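Local structure of beta-galactosidase (3TTY) at residues 547-559 / 564-576. The protein hydrolyses terminal non-reducing beta-D-galactose residues from beta-galactosides with a TIM-barrel glycoside hydrolase domain, and binds galactose and zinc. Numbering follows the deposited sequence.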
ATOM      1  N   CYS A 547      22.923 -17.238   2.343  1.00 18.85           N
ATOM      2  CA  CYS A 547      24.135 -18.045   2.297  1.00 21.36           C
ATOM      3  C   CYS A 547      24.488 -18.512   3.697  1.00 23.65           C
ATOM      4  O   CYS A 547      24.832 -17.703   4.559  1.00 19.77           O
ATOM      5  CB  CYS A 547      25.304 -17.254   1.706  1.00 22.30           C
ATOM      6  SG  CYS A 547      25.146 -16.838  -0.062  1.00 26.53           S
ATOM      7  N   ASP A 548      24.392 -19.818   3.924  1.00 17.81           N
ATOM      8  CA  ASP A 548      24.850 -20.401   5.179  1.00 23.01           C
ATOM      9  C   ASP A 548      26.372 -20.502   5.181  1.00 21.35           C
ATOM     10  O   ASP A 548      26.959 -20.989   4.220  1.00 25.72           O
ATOM     11  CB  ASP A 548      24.252 -21.797   5.351  1.00 20.35           C
ATOM     12  CG  ASP A 548      23.433 -21.927   6.616  1.00 25.58           C
ATOM     13  OD1 ASP A 548      23.499 -20.998   7.458  1.00 26.46           O
ATOM     14  OD2 ASP A 548      22.739 -22.958   6.772  1.00 22.15           O
ATOM     15  N   VAL A 549      27.020 -20.049   6.250  1.00 24.04           N
ATOM     16  CA  VAL A 549      28.475 -20.224   6.374  1.00 22.76           C
ATOM     17  C   VAL A 549      28.707 -21.437   7.251  1.00 24.03           C
ATOM     18  O   VAL A 549      28.411 -21.391   8.443  1.00 27.79           O
ATOM     19  CB  VAL A 549      29.141 -18.990   7.000  1.00 22.26           C
ATOM     20  CG1 VAL A 549      30.648 -19.203   7.164  1.00 22.15           C
ATOM     21  CG2 VAL A 549      28.860 -17.768   6.152  1.00 22.60           C
ATOM     22  N   ILE A 550      29.197 -22.535   6.677  1.00 21.69           N
ATOM     23  CA  ILE A 550      29.201 -23.810   7.414  1.00 22.12           C
ATOM     24  C   ILE A 550      30.577 -24.455   7.563  1.00 22.71           C
ATOM     25  O   ILE A 550      31.530 -24.051   6.902  1.00 22.98           O
ATOM     26  CB  ILE A 550      28.259 -24.824   6.756  1.00 23.72           C
ATOM     27  CG1 ILE A 550      28.854 -25.330   5.440  1.00 23.59           C
ATOM     28  CG2 ILE A 550      26.901 -24.190   6.497  1.00 18.92           C
ATOM     29  CD1 ILE A 550      27.993 -26.367   4.765  1.00 22.90           C
ATOM     30  N   HIS A 551      30.676 -25.454   8.439  1.00 17.80           N
ATOM     31  CA  HIS A 551      31.921 -26.205   8.590  1.00 21.88           C
ATOM     32  C   HIS A 551      31.715 -27.694   8.384  1.00 22.96           C
ATOM     33  O   HIS A 551      30.859 -28.307   9.026  1.00 26.09           O
ATOM     34  CB  HIS A 551      32.535 -25.979   9.971  1.00 23.35           C
ATOM     35  CG  HIS A 551      32.743 -24.540  10.314  1.00 25.73           C
ATOM     36  ND1 HIS A 551      33.936 -23.886  10.086  1.00 26.63           N
ATOM     37  CD2 HIS A 551      31.906 -23.625  10.860  1.00 23.28           C
ATOM     38  CE1 HIS A 551      33.826 -22.631  10.490  1.00 27.96           C
ATOM     39  NE2 HIS A 551      32.605 -22.447  10.963  1.00 23.92           N
ATOM     40  N   ALA A 552      32.513 -28.285   7.504  1.00 22.61           N
ATOM     41  CA  ALA A 552      32.454 -29.731   7.305  1.00 20.75           C
ATOM     42  C   ALA A 552      33.059 -30.434   8.515  1.00 23.15           C
ATOM     43  O   ALA A 552      34.191 -30.158   8.900  1.00 22.69           O
ATOM     44  CB  ALA A 552      33.184 -30.130   6.037  1.00 19.81           C
ATOM     45  N   GLU A 553      32.289 -31.327   9.122  1.00 22.87           N
ATOM     46  CA  GLU A 553      32.753 -32.083  10.268  1.00 22.71           C
ATOM     47  C   GLU A 553      33.011 -33.520   9.838  1.00 24.58           C
ATOM     48  O   GLU A 553      34.151 -33.976   9.860  1.00 25.20           O
ATOM     49  CB  GLU A 553      31.735 -32.003  11.418  1.00 24.01           C
ATOM     50  CG  GLU A 553      31.561 -30.577  11.934  1.00 23.15           C
ATOM     51  CD  GLU A 553      30.649 -30.459  13.144  1.00 28.35           C
ATOM     52  OE1 GLU A 553      29.486 -30.923  13.089  1.00 22.58           O
ATOM     53  OE2 GLU A 553      31.097 -29.876  14.154  1.00 29.76           O
ATOM     54  N   THR A 554      31.960 -34.223   9.433  1.00 21.09           N
ATOM     55  CA  THR A 554      32.101 -35.569   8.892  1.00 22.29           C
ATOM     56  C   THR A 554      31.861 -35.572   7.380  1.00 27.02           C
ATOM     57  O   THR A 554      32.195 -36.533   6.674  1.00 30.70           O
ATOM     58  CB  THR A 554      31.116 -36.550   9.570  1.00 28.07           C
ATOM     59  OG1 THR A 554      31.610 -36.894  10.876  1.00 33.13           O
ATOM     60  CG2 THR A 554      30.999 -37.828   8.767  1.00 32.70           C
ATOM     61  N   ALA A 555      31.283 -34.484   6.886  1.00 20.23           N
ATOM     62  CA  ALA A 555      30.868 -34.398   5.490  1.00 26.38           C
ATOM     63  C   ALA A 555      31.997 -34.021   4.529  1.00 23.28           C
ATOM     64  O   ALA A 555      32.873 -33.218   4.849  1.00 27.18           O
ATOM     65  CB  ALA A 555      29.712 -33.410   5.353  1.00 22.71           C
ATOM     66  N   GLU A 556      31.963 -34.621   3.347  1.00 25.82           N
ATOM     67  CA  GLU A 556      32.844 -34.250   2.247  1.00 26.10           C
ATOM     68  C   GLU A 556      32.324 -32.977   1.588  1.00 26.21           C
ATOM     69  O   GLU A 556      31.111 -32.798   1.450  1.00 26.84           O
ATOM     70  CB  GLU A 556      32.883 -35.391   1.226  1.00 26.43           C
ATOM     71  CG  GLU A 556      33.646 -35.106  -0.061  1.00 30.65           C
ATOM     72  CD  GLU A 556      33.502 -36.232  -1.094  1.00 39.43           C
ATOM     73  OE1 GLU A 556      32.626 -37.114  -0.918  1.00 40.20           O
ATOM     74  OE2 GLU A 556      34.263 -36.235  -2.086  1.00 38.08           O
ATOM     75  N   VAL A 557      33.241 -32.092   1.198  1.00 24.66           N
ATOM     76  CA  VAL A 557      32.896 -30.845   0.516  1.00 26.69           C
ATOM     77  C   VAL A 557      32.939 -31.053  -0.992  1.00 29.94           C
ATOM     78  O   VAL A 557      33.966 -31.447  -1.540  1.00 29.40           O
ATOM     79  CB  VAL A 557      33.866 -29.701   0.900  1.00 30.33           C
ATOM     80  CG1 VAL A 557      33.527 -28.408   0.147  1.00 27.86           C
ATOM     81  CG2 VAL A 557      33.853 -29.464   2.411  1.00 30.34           C
ATOM     82  N   LEU A 558      31.817 -30.802  -1.661  1.00 27.42           N
ATOM     83  CA  LEU A 558      31.736 -30.998  -3.105  1.00 28.10           C
ATOM     84  C   LEU A 558      31.839 -29.686  -3.869  1.00 26.64           C
ATOM     85  O   LEU A 558      32.181 -29.683  -5.053  1.00 29.61           O
ATOM     86  CB  LEU A 558      30.446 -31.733  -3.486  1.00 26.88           C
ATOM     87  CG  LEU A 558      30.241 -33.104  -2.843  1.00 26.30           C
ATOM     88  CD1 LEU A 558      28.931 -33.693  -3.290  1.00 25.75           C
ATOM     89  CD2 LEU A 558      31.393 -34.054  -3.176  1.00 27.93           C
ATOM     90  N   ALA A 559      31.549 -28.577  -3.189  1.00 24.73           N
ATOM     91  CA  ALA A 559      31.565 -27.252  -3.808  1.00 25.30           C
ATOM     92  C   ALA A 559      31.684 -26.160  -2.753  1.00 24.99           C
ATOM     93  O   ALA A 559      31.218 -26.325  -1.628  1.00 26.67           O
ATOM     94  CB  ALA A 559      30.318 -27.030  -4.662  1.00 19.77           C
ATOM     95  N   ASP A 564      32.818 -12.991  -1.707  1.00 27.96           N
ATOM     96  CA  ASP A 564      32.467 -12.465  -0.392  1.00 28.25           C
ATOM     97  C   ASP A 564      33.389 -13.046   0.683  1.00 27.82           C
ATOM     98  O   ASP A 564      34.228 -13.895   0.381  1.00 29.00           O
ATOM     99  CB  ASP A 564      30.993 -12.765  -0.079  1.00 30.21           C
ATOM    100  CG  ASP A 564      30.246 -11.548   0.431  1.00 30.52           C
ATOM    101  OD1 ASP A 564      30.874 -10.722   1.126  1.00 27.63           O
ATOM    102  OD2 ASP A 564      29.038 -11.415   0.131  1.00 34.21           O
ATOM    103  N   TYR A 565      33.237 -12.596   1.929  1.00 26.32           N
ATOM    104  CA  TYR A 565      34.157 -13.004   3.002  1.00 23.84           C
ATOM    105  C   TYR A 565      34.159 -14.501   3.305  1.00 26.90           C
ATOM    106  O   TYR A 565      35.120 -15.014   3.887  1.00 27.80           O
ATOM    107  CB  TYR A 565      33.922 -12.200   4.285  1.00 23.82           C
ATOM    108  CG  TYR A 565      32.681 -12.583   5.063  1.00 22.19           C
ATOM    109  CD1 TYR A 565      31.437 -12.067   4.729  1.00 23.64           C
ATOM    110  CD2 TYR A 565      32.760 -13.454   6.142  1.00 26.77           C
ATOM    111  CE1 TYR A 565      30.307 -12.414   5.444  1.00 26.07           C
ATOM    112  CE2 TYR A 565      31.638 -13.812   6.861  1.00 27.74           C
ATOM    113  CZ  TYR A 565      30.415 -13.290   6.509  1.00 26.19           C
ATOM    114  OH  TYR A 565      29.302 -13.649   7.228  1.00 24.66           O
ATOM    115  N   TYR A 566      33.097 -15.207   2.920  1.00 27.67           N
ATOM    116  CA  TYR A 566      33.070 -16.659   3.105  1.00 23.72           C
ATOM    117  C   TYR A 566      33.539 -17.443   1.873  1.00 27.41           C
ATOM    118  O   TYR A 566      33.378 -18.664   1.797  1.00 26.09           O
ATOM    119  CB  TYR A 566      31.702 -17.150   3.565  1.00 20.79           C
ATOM    120  CG  TYR A 566      30.511 -16.400   3.009  1.00 22.24           C
ATOM    121  CD1 TYR A 566      29.821 -16.865   1.893  1.00 21.25           C
ATOM    122  CD2 TYR A 566      30.051 -15.252   3.629  1.00 20.43           C
ATOM    123  CE1 TYR A 566      28.713 -16.191   1.403  1.00 22.73           C
ATOM    124  CE2 TYR A 566      28.947 -14.575   3.152  1.00 26.15           C
ATOM    125  CZ  TYR A 566      28.280 -15.040   2.041  1.00 26.29           C
ATOM    126  OH  TYR A 566      27.182 -14.340   1.582  1.00 26.37           O
ATOM    127  N   LYS A 567      34.125 -16.734   0.917  1.00 25.22           N
ATOM    128  CA  LYS A 567      34.694 -17.370  -0.253  1.00 27.20           C
ATOM    129  C   LYS A 567      35.545 -18.569   0.141  1.00 23.94           C
ATOM    130  O   LYS A 567      36.367 -18.479   1.049  1.00 28.78           O
ATOM    131  CB  LYS A 567      35.551 -16.365  -1.023  1.00 30.29           C
ATOM    132  CG  LYS A 567      36.262 -16.960  -2.235  1.00 33.98           C
ATOM    133  CD  LYS A 567      37.188 -15.938  -2.865  1.00 37.94           C
ATOM    134  CE  LYS A 567      37.803 -16.466  -4.150  1.00 39.35           C
ATOM    135  NZ  LYS A 567      38.547 -15.381  -4.856  1.00 42.64           N
ATOM    136  N   GLY A 568      35.336 -19.690  -0.539  1.00 25.32           N
ATOM    137  CA  GLY A 568      36.146 -20.874  -0.331  1.00 23.03           C
ATOM    138  C   GLY A 568      35.648 -21.778   0.784  1.00 34.31           C
ATOM    139  O   GLY A 568      36.311 -22.757   1.145  1.00 32.12           O
ATOM    140  N   THR A 569      34.485 -21.458   1.344  1.00 25.43           N
ATOM    141  CA  THR A 569      33.910 -22.308   2.380  1.00 21.29           C
ATOM    142  C   THR A 569      32.809 -23.146   1.731  1.00 24.78           C
ATOM    143  O   THR A 569      32.326 -22.801   0.652  1.00 27.44           O
ATOM    144  CB  THR A 569      33.392 -21.481   3.587  1.00 21.76           C
ATOM    145  OG1 THR A 569      32.452 -20.500   3.133  1.00 24.06           O
ATOM    146  CG2 THR A 569      34.552 -20.772   4.294  1.00 21.10           C
ATOM    147  N   PRO A 570      32.419 -24.255   2.371  1.00 19.45           N
ATOM    148  CA  PRO A 570      31.500 -25.214   1.738  1.00 21.68           C
ATOM    149  C   PRO A 570      30.104 -24.663   1.445  1.00 22.37           C
ATOM    150  O   PRO A 570      29.516 -23.968   2.279  1.00 25.62           O
ATOM    151  CB  PRO A 570      31.406 -26.348   2.770  1.00 22.05           C
ATOM    152  CG  PRO A 570      32.634 -26.184   3.644  1.00 21.71           C
ATOM    153  CD  PRO A 570      32.880 -24.710   3.694  1.00 18.43           C
ATOM    154  N   VAL A 571      29.580 -24.973   0.265  1.00 24.46           N
ATOM    155  CA  VAL A 571      28.196 -24.636  -0.071  1.00 22.70           C
ATOM    156  C   VAL A 571      27.418 -25.896  -0.472  1.00 22.55           C
ATOM    157  O   VAL A 571      26.188 -25.944  -0.362  1.00 22.28           O
ATOM    158  CB  VAL A 571      28.107 -23.526  -1.146  1.00 23.90           C
ATOM    159  CG1 VAL A 571      28.772 -23.963  -2.450  1.00 20.01           C
ATOM    160  CG2 VAL A 571      26.659 -23.114  -1.374  1.00 20.33           C
ATOM    161  N   LEU A 572      28.138 -26.927  -0.913  1.00 19.51           N
ATOM    162  CA  LEU A 572      27.523 -28.239  -1.113  1.00 19.16           C
ATOM    163  C   LEU A 572      28.332 -29.337  -0.424  1.00 25.90           C
ATOM    164  O   LEU A 572      29.535 -29.488  -0.669  1.00 22.54           O
ATOM    165  CB  LEU A 572      27.357 -28.562  -2.591  1.00 18.67           C
ATOM    166  CG  LEU A 572      26.722 -29.923  -2.873  1.00 22.82           C
ATOM    167  CD1 LEU A 572      25.297 -29.988  -2.337  1.00 22.04           C
ATOM    168  CD2 LEU A 572      26.764 -30.274  -4.375  1.00 19.00           C
ATOM    169  N   THR A 573      27.671 -30.103   0.441  1.00 22.14           N
ATOM    170  CA  THR A 573      28.350 -31.172   1.158  1.00 23.43           C
ATOM    171  C   THR A 573      27.612 -32.497   1.015  1.00 23.48           C
ATOM    172  O   THR A 573      26.398 -32.521   0.794  1.00 23.16           O
ATOM    173  CB  THR A 573      28.533 -30.824   2.655  1.00 24.51           C
ATOM    174  OG1 THR A 573      27.259 -30.831   3.315  1.00 18.83           O
ATOM    175  CG2 THR A 573      29.201 -29.436   2.809  1.00 18.30           C
ATOM    176  N   ARG A 574      28.363 -33.593   1.125  1.00 24.37           N
ATOM    177  CA  ARG A 574      27.808 -34.944   1.111  1.00 22.28           C
ATOM    178  C   ARG A 574      28.330 -35.715   2.321  1.00 24.56           C
ATOM    179  O   ARG A 574      29.544 -35.898   2.466  1.00 23.40           O
ATOM    180  CB  ARG A 574      28.203 -35.683  -0.175  1.00 22.03           C
ATOM    181  CG  ARG A 574      27.708 -37.128  -0.259  1.00 23.71           C
ATOM    182  CD  ARG A 574      28.253 -37.842  -1.490  1.00 21.20           C
ATOM    183  NE  ARG A 574      27.634 -39.149  -1.704  1.00 23.26           N
ATOM    184  CZ  ARG A 574      28.124 -40.298  -1.246  1.00 30.08           C
ATOM    185  NH1 ARG A 574      29.247 -40.307  -0.539  1.00 31.18           N
ATOM    186  NH2 ARG A 574      27.499 -41.444  -1.495  1.00 27.23           N
ATOM    187  N   ASN A 575      27.416 -36.156   3.186  1.00 21.90           N
ATOM    188  CA  ASN A 575      27.785 -36.973   4.339  1.00 21.63           C
ATOM    189  C   ASN A 575      27.365 -38.416   4.195  1.00 21.32           C
ATOM    190  O   ASN A 575      26.187 -38.696   4.014  1.00 21.37           O
ATOM    191  CB  ASN A 575      27.171 -36.439   5.643  1.00 22.38           C
ATOM    192  CG  ASN A 575      27.866 -37.020   6.897  1.00 23.66           C
ATOM    193  OD1 ASN A 575      29.089 -37.083   6.957  1.00 21.61           O
ATOM    194  ND2 ASN A 575      27.087 -37.469   7.866  1.00 20.82           N
ATOM    195  N   LYS A 576      28.316 -39.339   4.312  1.00 20.81           N
ATOM    196  CA  LYS A 576      27.967 -40.763   4.347  1.00 22.30           C
ATOM    197  C   LYS A 576      27.517 -41.156   5.752  1.00 22.69           C
ATOM    198  O   LYS A 576      28.203 -40.876   6.730  1.00 21.22           O
ATOM    199  CB  LYS A 576      29.147 -41.636   3.917  1.00 24.49           C
ATOM    200  CG  LYS A 576      28.764 -43.096   3.679  1.00 21.59           C
ATOM    201  CD  LYS A 576      27.860 -43.231   2.454  1.00 25.28           C
ATOM    202  CE  LYS A 576      27.607 -44.692   2.107  1.00 29.69           C
ATOM    203  NZ  LYS A 576      26.712 -44.861   0.920  1.00 28.02           N
TER
HETATM  204  O   HOH W   1      30.295 -21.854   4.103  1.00 23.14           O
HETATM  205  O   HOH W   2      30.797 -38.315   1.058  1.00 26.65           O
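Glu556 and Arg574 open the pairing of an antiparallel beta hairpin, strands 556-561 and 570-577, within the trimerisation domain. Two backbone bonds define this pair: Glu556 N to Arg574 O, with the donor 36° out of the carbonyl plane, and the straighter Arg574 N to Glu556 O, 2.9 Å long, whose donor lies in the plane of the Glu556 carbonyl. Val557 and Thr573 follow as a non-hydrogen-bonded pair. The register then slips by one residue in a classic beta bulge, where Leu558 and Ala559 both face Leu572. Leu572 O takes a firm bond from Leu558 N (2.8 Å) and a weak one from Ala559 N, while Ala559 O is gripped by Val571 N and Leu572 N from the same face of its plane.

Apolar packing binds the hairpin to itself and to strand 546-552: Pro570 CG meets Val557 CG2 of the partner strand at 3.7 Å, and Pro570 CB meets Ile550 CG1 of strand 546-552. With CG1 of Ile550 between backbone N and carbonyl carbon (chi1 72°) and the chain extended beyond it, CD1 meets Thr573 CG2 tip to tip at 3.8 Å.

At the far end, the Tyr566 ring spans two residues: Val549 CG2 lies obliquely against its CG and CD2, and Cys547 CB reaches CE1 at 3.6 Å. Cys547 SG makes a sulfur-aromatic contact 72° off the ring normal, and Tyr566 OH bonds Asp518. An alanine here would remove ring and hydroxyl together, and would probably open a gap beside Cys547 and Val549 while depriving Asp518 of one hydrogen-bond partner.

Water completes the polar links. One molecule joins Glu556 OE1, Arg574 O and Arg574 NH1, while Arg574 NH2 forms a salt bridge with Glu604. Another accepts from Ile550 N and donates to Thr569 OG1 and, at 2.9 Å, to Pro570 O.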